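PDB 4GPV: putative cell adhesion protein from Bacteroides eggerthii, which probably serves as a FimA-like fimbrial subunit that assembles into pili used for cell adhesion. Local coordinates for residues Glu200-Asn205 with Gly253-Thr258. Numbering follows the deposited sequence.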
# COMPACT_ATOMS: atom_id res chain seq x y z
N GLU A 200 13.73 1.88 -5.88
CA GLU A 200 13.76 0.65 -5.07
C GLU A 200 12.40 0.35 -4.46
O GLU A 200 12.03 -0.83 -4.34
CB GLU A 200 14.81 0.76 -3.96
CG GLU A 200 16.25 0.55 -4.43
CD GLU A 200 17.37 0.94 -3.48
OE1 GLU A 200 17.11 1.65 -2.48
OE2 GLU A 200 18.53 0.57 -3.76
N LYS A 201 11.65 1.40 -4.05
CA LYS A 201 10.36 1.25 -3.37
C LYS A 201 9.27 0.68 -4.26
O LYS A 201 8.28 0.16 -3.71
CB LYS A 201 9.90 2.59 -2.80
CG LYS A 201 10.72 3.03 -1.60
CD LYS A 201 10.26 4.42 -1.12
CE LYS A 201 10.95 4.81 0.17
NZ LYS A 201 10.58 6.19 0.57
N VAL A 202 9.43 0.73 -5.61
CA VAL A 202 8.41 0.23 -6.55
C VAL A 202 8.89 -1.03 -7.30
O VAL A 202 8.21 -1.47 -8.23
CB VAL A 202 7.93 1.33 -7.54
CG1 VAL A 202 7.27 2.49 -6.78
CG2 VAL A 202 9.08 1.86 -8.42
N THR A 203 10.03 -1.60 -6.90
CA THR A 203 10.53 -2.80 -7.57
C THR A 203 10.04 -4.02 -6.82
O THR A 203 10.30 -4.13 -5.62
CB THR A 203 12.06 -2.78 -7.68
OG1 THR A 203 12.48 -1.50 -8.16
CG2 THR A 203 12.57 -3.89 -8.60
N GLN A 204 9.39 -4.96 -7.52
CA GLN A 204 8.86 -6.18 -6.90
C GLN A 204 9.18 -7.38 -7.74
O GLN A 204 9.11 -7.29 -8.95
CB GLN A 204 7.32 -6.07 -6.76
CG GLN A 204 6.83 -4.88 -5.92
CD GLN A 204 7.00 -5.04 -4.42
OE1 GLN A 204 7.44 -6.06 -3.89
NE2 GLN A 204 6.69 -3.99 -3.70
N ASN A 205 9.45 -8.52 -7.09
CA ASN A 205 9.61 -9.77 -7.80
C ASN A 205 8.84 -10.88 -7.06
O ASN A 205 8.86 -12.03 -7.48
CB ASN A 205 11.11 -10.12 -8.01
CG ASN A 205 11.94 -10.35 -6.79
OD1 ASN A 205 11.49 -10.31 -5.64
ND2 ASN A 205 13.22 -10.64 -7.02
N GLY A 253 4.33 -0.44 -3.37
CA GLY A 253 4.78 0.07 -4.66
C GLY A 253 5.00 -1.01 -5.68
O GLY A 253 5.45 -2.10 -5.34
N ASN A 254 4.61 -0.77 -6.92
CA ASN A 254 4.79 -1.77 -7.97
C ASN A 254 4.81 -1.06 -9.33
O ASN A 254 3.74 -0.71 -9.82
CB ASN A 254 3.69 -2.86 -7.95
CG ASN A 254 3.94 -3.98 -8.94
OD1 ASN A 254 5.02 -4.10 -9.56
ND2 ASN A 254 2.94 -4.80 -9.16
N ASP A 255 5.99 -0.96 -9.96
CA ASP A 255 6.14 -0.32 -11.29
C ASP A 255 5.69 -1.25 -12.41
O ASP A 255 5.64 -0.85 -13.59
CB ASP A 255 7.60 0.17 -11.52
CG ASP A 255 8.70 -0.88 -11.40
OD1 ASP A 255 8.39 -2.10 -11.52
OD2 ASP A 255 9.87 -0.49 -11.28
N GLY A 256 5.40 -2.49 -12.04
CA GLY A 256 4.93 -3.51 -12.97
C GLY A 256 5.95 -4.01 -13.96
O GLY A 256 5.55 -4.66 -14.92
N THR A 257 7.26 -3.77 -13.71
CA THR A 257 8.28 -4.23 -14.65
C THR A 257 8.45 -5.76 -14.56
O THR A 257 8.97 -6.37 -15.50
CB THR A 257 9.58 -3.44 -14.49
OG1 THR A 257 10.03 -3.55 -13.15
CG2 THR A 257 9.39 -1.96 -14.83
N THR A 258 7.96 -6.39 -13.46
CA THR A 258 7.90 -7.86 -13.40
C THR A 258 6.45 -8.26 -13.68
O THR A 258 6.18 -9.04 -14.58
CB THR A 258 8.42 -8.43 -12.08
OG1 THR A 258 9.82 -8.15 -11.98
CG2 THR A 258 8.21 -9.94 -11.98
O HOH W 1 8.95 -4.48 -10.28
O HOH W 2 10.98 -6.00 -11.01
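The carboxamide of Q204 has G253 O in its plane, only 8° out of it, and NE2 donates to that oxygen at 2.8 Å. The N-H...O angle is 160°. Two successive Asx turns, N254 OD1 to G256 N and D255 OD1 to T257 N, shape the loop that follows strand 247-251 in the C-terminal, transthyretin-clan domain. Q204 NE2 also donates to K191 O, so two backbone carbonyls fix the group's rotation. N254 stands across it, the two amide planes 87° apart, and N254 OD1 lies 4.1 Å from Q204 CG; N254 ND2 is held by T261 OG1 and Q259 O. The carboxylate of D255 is met from one face by both T257 N and T257 OG1 at OD1. This loop docks on segment 200-205, at helix 198-201, by a second direct bond, D255 N to V202 O at 2.9 Å, in the carbonyl plane. V202 and D255 side chains cross at about a right angle, V202 CG2 lying 3.8 Å from D255 CB. Farther along, water bridges the segments: water 1 accepts from Q204 N and sits 2.7 Å from D255 OD1, to which it probably donates, while water 2 donates to Q204 O and lies 2.6 Å from T258 OG1.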